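Inactive glucansucrase (Lactobacillus reuteri, PDB 5JBD) is an inactive member of glycoside hydrolase family 70, built around a TIM-barrel-type domain and carrying a bound calcium ion. Local coordinates at residues 450-463 with 489-503. Residues are numbered along the deposited sequence; the frame is centred on the assembly and turned at random.
Sequences YAILLSNKDTVPQV and LMRARKQFVSGGQTM
R493 reaches over L454 to P461, and its guanidinium lies against the proline ring. P461 CG lies over one face, 3.5 Å above the guanidinium plane and offset toward its rim. R493 CG is anti to the backbone N, and the chain then runs extended to NE across L454. R493 NE gives a weak, bent bond to L454 O (3.0 Å, 128°). Water 1 lies in the guanidinium plane at its edge; it accepts from R493 NH2 and donates to L453 O and N456 O. D648, outside both segments, is a further polar partner of R493.

L454 CD1 packs on L489 CB at 3.7 Å, and L489 CD1 lies against the backbone of A451. M490 CE and V463 CG2 meet tip to tip at 4.0 Å.

Q501 is fully extended, and its amide grips the 456-457 turn twice. Q501 NE2 donates almost straight to N456 OD1 (3.1 Å, 172°), with the two amide planes 51° apart. Q501 OE1 accepts from K457 N at 2.8 Å, from above its carbonyl plane. K457 NZ forms a salt bridge with D458 OD2 and a hydrogen bond to T378 O.

Helix 446-455 and strand 460-464 of the TIM-type barrel thus meet helix 483-496 and strand 501-505, the latter in a neighbouring antiparallel sheet.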
ATOM      1  N   TYR A 450      16.741  17.342  -3.125  1.00 22.81           N
ATOM      2  CA  TYR A 450      17.365  16.803  -1.907  1.00 22.78           C
ATOM      3  C   TYR A 450      18.127  17.840  -1.081  1.00 21.76           C
ATOM      4  O   TYR A 450      18.152  17.758   0.153  1.00 22.38           O
ATOM      5  CB  TYR A 450      18.282  15.601  -2.228  1.00 22.74           C
ATOM      6  CG  TYR A 450      17.545  14.285  -2.213  1.00 23.21           C
ATOM      7  CD1 TYR A 450      17.240  13.661  -1.003  1.00 22.36           C
ATOM      8  CD2 TYR A 450      17.122  13.671  -3.399  1.00 23.32           C
ATOM      9  CE1 TYR A 450      16.546  12.458  -0.973  1.00 23.79           C
ATOM     10  CE2 TYR A 450      16.423  12.466  -3.377  1.00 24.24           C
ATOM     11  CZ  TYR A 450      16.138  11.862  -2.166  1.00 23.27           C
ATOM     12  OH  TYR A 450      15.438  10.677  -2.118  1.00 23.35           O
ATOM     13  N   ALA A 451      18.779  18.791  -1.742  1.00 21.56           N
ATOM     14  CA  ALA A 451      19.511  19.844  -1.024  1.00 21.30           C
ATOM     15  C   ALA A 451      18.565  20.680  -0.154  1.00 20.55           C
ATOM     16  O   ALA A 451      18.923  21.045   0.974  1.00 20.37           O
ATOM     17  CB  ALA A 451      20.263  20.738  -1.986  1.00 22.47           C
ATOM     18  N   ILE A 452      17.369  20.956  -0.672  1.00 19.50           N
ATOM     19  CA  ILE A 452      16.325  21.633   0.091  1.00 20.75           C
ATOM     20  C   ILE A 452      15.811  20.727   1.215  1.00 21.55           C
ATOM     21  O   ILE A 452      15.791  21.133   2.388  1.00 20.65           O
ATOM     22  CB  ILE A 452      15.147  22.091  -0.828  1.00 20.85           C
ATOM     23  CG1 ILE A 452      15.595  23.186  -1.813  1.00 22.46           C
ATOM     24  CG2 ILE A 452      13.935  22.537  -0.012  1.00 21.13           C
ATOM     25  CD1 ILE A 452      15.926  24.534  -1.184  1.00 22.52           C
ATOM     26  N   LEU A 453      15.412  19.497   0.859  1.00 21.44           N
ATOM     27  CA  LEU A 453      14.893  18.547   1.835  1.00 20.71           C
ATOM     28  C   LEU A 453      15.847  18.348   3.030  1.00 21.27           C
ATOM     29  O   LEU A 453      15.417  18.360   4.183  1.00 19.69           O
ATOM     30  CB  LEU A 453      14.610  17.183   1.194  1.00 22.00           C
ATOM     31  CG  LEU A 453      13.730  16.270   2.076  1.00 22.94           C
ATOM     32  CD1 LEU A 453      12.261  16.533   1.808  1.00 22.97           C
ATOM     33  CD2 LEU A 453      14.047  14.798   1.841  1.00 24.70           C
ATOM     34  N   LEU A 454      17.127  18.175   2.748  1.00 21.83           N
ATOM     35  CA  LEU A 454      18.096  17.825   3.781  1.00 22.34           C
ATOM     36  C   LEU A 454      18.619  19.005   4.601  1.00 22.50           C
ATOM     37  O   LEU A 454      19.280  18.794   5.620  1.00 21.70           O
ATOM     38  CB  LEU A 454      19.248  17.038   3.162  1.00 22.56           C
ATOM     39  CG  LEU A 454      18.814  15.664   2.593  1.00 23.32           C
ATOM     40  CD1 LEU A 454      19.922  15.054   1.749  1.00 22.55           C
ATOM     41  CD2 LEU A 454      18.407  14.692   3.696  1.00 23.56           C
ATOM     42  N   SER A 455      18.370  20.231   4.151  1.00 22.95           N
ATOM     43  CA  SER A 455      18.743  21.439   4.904  1.00 23.31           C
ATOM     44  C   SER A 455      17.551  22.062   5.634  1.00 22.35           C
ATOM     45  O   SER A 455      17.751  22.937   6.475  1.00 21.98           O
ATOM     46  CB  SER A 455      19.408  22.471   3.979  1.00 23.49           C
ATOM     47  OG  SER A 455      18.554  22.865   2.915  1.00 23.37           O
ATOM     48  N   ASN A 456      16.325  21.624   5.329  1.00 20.77           N
ATOM     49  CA  ASN A 456      15.127  22.195   5.969  1.00 20.87           C
ATOM     50  C   ASN A 456      15.066  21.938   7.489  1.00 20.63           C
ATOM     51  O   ASN A 456      15.333  20.826   7.951  1.00 19.78           O
ATOM     52  CB  ASN A 456      13.842  21.652   5.312  1.00 21.04           C
ATOM     53  CG  ASN A 456      13.384  22.472   4.112  1.00 20.46           C
ATOM     54  OD1 ASN A 456      13.902  23.556   3.811  1.00 20.86           O
ATOM     55  ND2 ASN A 456      12.357  21.973   3.445  1.00 21.05           N
ATOM     56  N   LYS A 457      14.685  22.976   8.246  1.00 20.48           N
ATOM     57  CA  LYS A 457      14.429  22.879   9.683  1.00 20.03           C
ATOM     58  C   LYS A 457      13.010  22.347   9.908  1.00 19.91           C
ATOM     59  O   LYS A 457      12.150  22.457   9.024  1.00 19.09           O
ATOM     60  CB  LYS A 457      14.533  24.295  10.295  1.00 19.52           C
ATOM     61  CG  LYS A 457      14.490  24.383  11.810  1.00 20.60           C
ATOM     62  CD  LYS A 457      14.715  25.826  12.266  1.00 21.17           C
ATOM     63  CE  LYS A 457      14.715  25.967  13.782  1.00 22.56           C
ATOM     64  NZ  LYS A 457      13.433  25.516  14.363  1.00 22.75           N
ATOM     65  N   ASP A 458      12.741  21.864  11.119  1.00 20.65           N
ATOM     66  CA  ASP A 458      11.412  21.421  11.504  1.00 19.62           C
ATOM     67  C   ASP A 458      10.864  20.343  10.559  1.00 19.69           C
ATOM     68  O   ASP A 458       9.768  20.472   9.996  1.00 19.94           O
ATOM     69  CB  ASP A 458      10.454  22.611  11.674  1.00 20.10           C
ATOM     70  CG  ASP A 458      10.733  23.397  12.955  1.00 20.87           C
ATOM     71  OD1 ASP A 458      10.747  22.788  14.041  1.00 20.37           O
ATOM     72  OD2 ASP A 458      10.948  24.618  12.861  1.00 21.55           O
ATOM     73  N   THR A 459      11.672  19.305  10.381  1.00 18.99           N
ATOM     74  CA  THR A 459      11.249  18.093   9.704  1.00 19.61           C
ATOM     75  C   THR A 459      12.195  16.926   9.964  1.00 19.76           C
ATOM     76  O   THR A 459      13.365  17.125  10.267  1.00 20.32           O
ATOM     77  CB  THR A 459      11.112  18.305   8.151  1.00 19.55           C
ATOM     78  OG1 THR A 459      10.409  17.197   7.572  1.00 19.64           O
ATOM     79  CG2 THR A 459      12.459  18.451   7.489  1.00 19.47           C
ATOM     80  N   VAL A 460      11.675  15.702   9.835  1.00 19.49           N
ATOM     81  CA  VAL A 460      12.512  14.520   9.694  1.00 19.25           C
ATOM     82  C   VAL A 460      12.486  14.137   8.208  1.00 20.04           C
ATOM     83  O   VAL A 460      11.486  13.615   7.724  1.00 20.53           O
ATOM     84  CB  VAL A 460      12.032  13.342  10.577  1.00 20.05           C
ATOM     85  CG1 VAL A 460      12.955  12.136  10.401  1.00 19.18           C
ATOM     86  CG2 VAL A 460      11.959  13.772  12.038  1.00 19.68           C
ATOM     87  N   PRO A 461      13.573  14.424   7.470  1.00 19.37           N
ATOM     88  CA  PRO A 461      13.588  14.063   6.056  1.00 19.91           C
ATOM     89  C   PRO A 461      13.718  12.561   5.851  1.00 20.50           C
ATOM     90  O   PRO A 461      14.376  11.884   6.664  1.00 19.64           O
ATOM     91  CB  PRO A 461      14.827  14.765   5.538  1.00 19.29           C
ATOM     92  CG  PRO A 461      15.764  14.748   6.695  1.00 20.71           C
ATOM     93  CD  PRO A 461      14.878  14.972   7.896  1.00 20.18           C
ATOM     94  N   GLN A 462      13.092  12.071   4.773  1.00 19.32           N
ATOM     95  CA  GLN A 462      13.129  10.674   4.389  1.00 20.55           C
ATOM     96  C   GLN A 462      13.748  10.539   2.993  1.00 22.06           C
ATOM     97  O   GLN A 462      13.212  11.086   2.037  1.00 21.62           O
ATOM     98  CB  GLN A 462      11.715  10.087   4.438  1.00 20.82           C
ATOM     99  CG  GLN A 462      11.509   8.690   3.842  1.00 21.26           C
ATOM    100  CD  GLN A 462      10.723   8.721   2.527  1.00 22.49           C
ATOM    101  OE1 GLN A 462       9.542   9.055   2.522  1.00 24.80           O
ATOM    102  NE2 GLN A 462      11.374   8.375   1.418  1.00 22.38           N
ATOM    103  N   VAL A 463      14.862   9.803   2.911  1.00 21.54           N
ATOM    104  CA  VAL A 463      15.561   9.503   1.655  1.00 22.01           C
ATOM    105  C   VAL A 463      14.987   8.200   1.056  1.00 22.68           C
ATOM    106  O   VAL A 463      14.567   7.301   1.808  1.00 22.51           O
ATOM    107  CB  VAL A 463      17.079   9.374   1.904  1.00 23.38           C
ATOM    108  CG1 VAL A 463      17.814   8.990   0.622  1.00 24.37           C
ATOM    109  CG2 VAL A 463      17.646  10.662   2.488  1.00 24.39           C
ATOM    110  N   LEU A 489      25.245  15.272   0.336  1.00 24.23           N
ATOM    111  CA  LEU A 489      24.322  16.077   1.137  1.00 23.32           C
ATOM    112  C   LEU A 489      23.982  15.397   2.479  1.00 23.87           C
ATOM    113  O   LEU A 489      23.862  16.071   3.517  1.00 24.71           O
ATOM    114  CB  LEU A 489      23.043  16.366   0.337  1.00 23.37           C
ATOM    115  CG  LEU A 489      23.216  17.255  -0.902  1.00 24.70           C
ATOM    116  CD1 LEU A 489      21.970  17.182  -1.793  1.00 24.41           C
ATOM    117  CD2 LEU A 489      23.508  18.695  -0.478  1.00 24.65           C
ATOM    118  N   MET A 490      23.836  14.073   2.459  1.00 25.06           N
ATOM    119  CA  MET A 490      23.488  13.311   3.670  1.00 24.44           C
ATOM    120  C   MET A 490      24.590  13.410   4.734  1.00 26.07           C
ATOM    121  O   MET A 490      24.309  13.732   5.892  1.00 26.02           O
ATOM    122  CB  MET A 490      23.185  11.857   3.311  1.00 24.39           C
ATOM    123  CG  MET A 490      21.872  11.663   2.575  1.00 23.70           C
ATOM    124  SD  MET A 490      21.704   9.996   1.906  1.00 24.44           S
ATOM    125  CE  MET A 490      21.254   9.077   3.383  1.00 25.58           C
ATOM    126  N   ARG A 491      25.847  13.211   4.325  1.00 26.72           N
ATOM    127  CA  ARG A 491      26.983  13.318   5.247  1.00 28.40           C
ATOM    128  C   ARG A 491      27.145  14.750   5.764  1.00 27.89           C
ATOM    129  O   ARG A 491      27.393  14.959   6.958  1.00 27.29           O
ATOM    130  CB  ARG A 491      28.296  12.875   4.588  1.00 30.34           C
ATOM    131  CG  ARG A 491      28.422  11.385   4.327  1.00 35.71           C
ATOM    132  CD  ARG A 491      29.703  11.071   3.562  1.00 40.45           C
ATOM    133  NE  ARG A 491      29.578   9.819   2.806  1.00 47.39           N
ATOM    134  CZ  ARG A 491      30.023   8.620   3.196  1.00 51.37           C
ATOM    135  NH1 ARG A 491      30.654   8.458   4.356  1.00 54.94           N
ATOM    136  NH2 ARG A 491      29.831   7.554   2.409  1.00 51.44           N
ATOM    137  N   ALA A 492      27.027  15.734   4.863  1.00 26.95           N
ATOM    138  CA  ALA A 492      27.116  17.143   5.254  1.00 26.64           C
ATOM    139  C   ALA A 492      26.022  17.542   6.259  1.00 24.54           C
ATOM    140  O   ALA A 492      26.270  18.337   7.176  1.00 24.03           O
ATOM    141  CB  ALA A 492      27.077  18.049   4.021  1.00 27.48           C
ATOM    142  N   ARG A 493      24.818  16.994   6.088  1.00 23.41           N
ATOM    143  CA  ARG A 493      23.727  17.288   7.010  1.00 22.30           C
ATOM    144  C   ARG A 493      24.123  16.963   8.452  1.00 23.24           C
ATOM    145  O   ARG A 493      23.910  17.786   9.362  1.00 22.52           O
ATOM    146  CB  ARG A 493      22.464  16.531   6.646  1.00 23.12           C
ATOM    147  CG  ARG A 493      21.259  16.922   7.506  1.00 21.81           C
ATOM    148  CD  ARG A 493      20.023  16.138   7.100  1.00 21.61           C
ATOM    149  NE  ARG A 493      18.809  16.697   7.674  1.00 21.40           N
ATOM    150  CZ  ARG A 493      18.231  16.314   8.816  1.00 20.80           C
ATOM    151  NH1 ARG A 493      18.749  15.339   9.572  1.00 19.48           N
ATOM    152  NH2 ARG A 493      17.125  16.940   9.208  1.00 20.75           N
ATOM    153  N   LYS A 494      24.663  15.761   8.665  1.00 23.74           N
ATOM    154  CA  LYS A 494      25.045  15.326  10.001  1.00 25.98           C
ATOM    155  C   LYS A 494      26.117  16.245  10.603  1.00 25.29           C
ATOM    156  O   LYS A 494      26.096  16.525  11.801  1.00 24.52           O
ATOM    157  CB  LYS A 494      25.514  13.855   9.999  1.00 29.35           C
ATOM    158  CG  LYS A 494      25.879  13.340  11.381  1.00 35.49           C
ATOM    159  CD  LYS A 494      26.327  11.885  11.379  1.00 41.03           C
ATOM    160  CE  LYS A 494      26.577  11.431  12.811  1.00 45.71           C
ATOM    161  NZ  LYS A 494      26.948   9.993  12.896  1.00 49.16           N
ATOM    162  N   GLN A 495      27.040  16.711   9.769  1.00 24.72           N
ATOM    163  CA  GLN A 495      28.123  17.577  10.231  1.00 26.33           C
ATOM    164  C   GLN A 495      27.718  19.031  10.487  1.00 25.69           C
ATOM    165  O   GLN A 495      28.306  19.678  11.354  1.00 24.07           O
ATOM    166  CB  GLN A 495      29.293  17.570   9.231  1.00 28.11           C
ATOM    167  CG  GLN A 495      29.945  16.221   8.975  1.00 30.61           C
ATOM    168  CD  GLN A 495      31.092  16.347   7.987  1.00 34.18           C
ATOM    169  OE1 GLN A 495      30.907  16.786   6.855  1.00 34.99           O
ATOM    170  NE2 GLN A 495      32.285  16.006   8.425  1.00 36.73           N
ATOM    171  N   PHE A 496      26.755  19.550   9.721  1.00 23.77           N
ATOM    172  CA  PHE A 496      26.566  20.994   9.633  1.00 24.25           C
ATOM    173  C   PHE A 496      25.169  21.554   9.890  1.00 22.77           C
ATOM    174  O   PHE A 496      25.064  22.697  10.324  1.00 23.51           O
ATOM    175  CB  PHE A 496      27.051  21.488   8.256  1.00 24.90           C
ATOM    176  CG  PHE A 496      28.521  21.263   8.004  1.00 24.72           C
ATOM    177  CD1 PHE A 496      29.483  21.947   8.750  1.00 24.73           C
ATOM    178  CD2 PHE A 496      28.941  20.410   6.993  1.00 25.17           C
ATOM    179  CE1 PHE A 496      30.829  21.752   8.507  1.00 25.56           C
ATOM    180  CE2 PHE A 496      30.298  20.206   6.755  1.00 25.89           C
ATOM    181  CZ  PHE A 496      31.241  20.878   7.506  1.00 25.73           C
ATOM    182  N   VAL A 497      24.123  20.773   9.641  1.00 22.26           N
ATOM    183  CA  VAL A 497      22.764  21.313   9.591  1.00 21.75           C
ATOM    184  C   VAL A 497      22.136  21.399  10.991  1.00 21.83           C
ATOM    185  O   VAL A 497      21.803  20.380  11.601  1.00 22.81           O
ATOM    186  CB  VAL A 497      21.907  20.507   8.603  1.00 21.94           C
ATOM    187  CG1 VAL A 497      20.438  20.868   8.703  1.00 22.24           C
ATOM    188  CG2 VAL A 497      22.419  20.727   7.193  1.00 22.67           C
ATOM    189  N   SER A 498      22.019  22.632  11.491  1.00 21.50           N
ATOM    190  CA  SER A 498      21.383  22.927  12.776  1.00 21.99           C
ATOM    191  C   SER A 498      21.140  24.434  12.863  1.00 22.28           C
ATOM    192  O   SER A 498      21.645  25.179  12.028  1.00 22.91           O
ATOM    193  CB  SER A 498      22.242  22.446  13.954  1.00 22.53           C
ATOM    194  OG  SER A 498      21.560  22.544  15.197  1.00 23.20           O
ATOM    195  N   GLY A 499      20.352  24.858  13.851  1.00 21.16           N
ATOM    196  CA  GLY A 499      20.064  26.277  14.085  1.00 22.42           C
ATOM    197  C   GLY A 499      18.868  26.792  13.324  1.00 21.84           C
ATOM    198  O   GLY A 499      18.152  26.021  12.677  1.00 22.08           O
ATOM    199  N   GLY A 500      18.649  28.110  13.425  1.00 21.13           N
ATOM    200  CA  GLY A 500      17.580  28.788  12.714  1.00 19.85           C
ATOM    201  C   GLY A 500      17.714  28.657  11.213  1.00 19.99           C
ATOM    202  O   GLY A 500      18.770  28.299  10.699  1.00 20.93           O
ATOM    203  N   GLN A 501      16.614  28.912  10.510  1.00 20.63           N
ATOM    204  CA  GLN A 501      16.597  28.859   9.057  1.00 20.83           C
ATOM    205  C   GLN A 501      15.961  30.118   8.500  1.00 21.53           C
ATOM    206  O   GLN A 501      14.916  30.561   8.992  1.00 20.81           O
ATOM    207  CB  GLN A 501      15.794  27.660   8.542  1.00 20.94           C
ATOM    208  CG  GLN A 501      15.768  27.561   7.015  1.00 20.46           C
ATOM    209  CD  GLN A 501      15.103  26.295   6.514  1.00 20.18           C
ATOM    210  OE1 GLN A 501      14.436  25.600   7.273  1.00 19.47           O
ATOM    211  NE2 GLN A 501      15.288  25.985   5.236  1.00 20.84           N
ATOM    212  N   THR A 502      16.573  30.645   7.444  1.00 21.84           N
ATOM    213  CA  THR A 502      16.024  31.752   6.666  1.00 23.13           C
ATOM    214  C   THR A 502      16.110  31.400   5.189  1.00 22.35           C
ATOM    215  O   THR A 502      17.162  30.999   4.702  1.00 22.81           O
ATOM    216  CB  THR A 502      16.802  33.066   6.940  1.00 24.29           C
ATOM    217  OG1 THR A 502      16.788  33.350   8.346  1.00 23.31           O
ATOM    218  CG2 THR A 502      16.195  34.259   6.174  1.00 26.67           C
ATOM    219  N   MET A 503      14.990  31.518   4.491  1.00 22.11           N
ATOM    220  CA  MET A 503      14.935  31.315   3.050  1.00 23.05           C
ATOM    221  C   MET A 503      14.568  32.640   2.407  1.00 23.97           C
ATOM    222  O   MET A 503      13.529  33.224   2.731  1.00 23.64           O
ATOM    223  CB  MET A 503      13.886  30.287   2.673  1.00 24.54           C
ATOM    224  CG  MET A 503      14.162  28.881   3.168  1.00 24.81           C
ATOM    225  SD  MET A 503      12.963  27.670   2.548  1.00 27.28           S
ATOM    226  CE  MET A 503      13.484  27.495   0.857  1.00 28.85           C
TER
HETATM  227  O   HOH W   1      16.315  18.437   6.894  1.00 20.46           O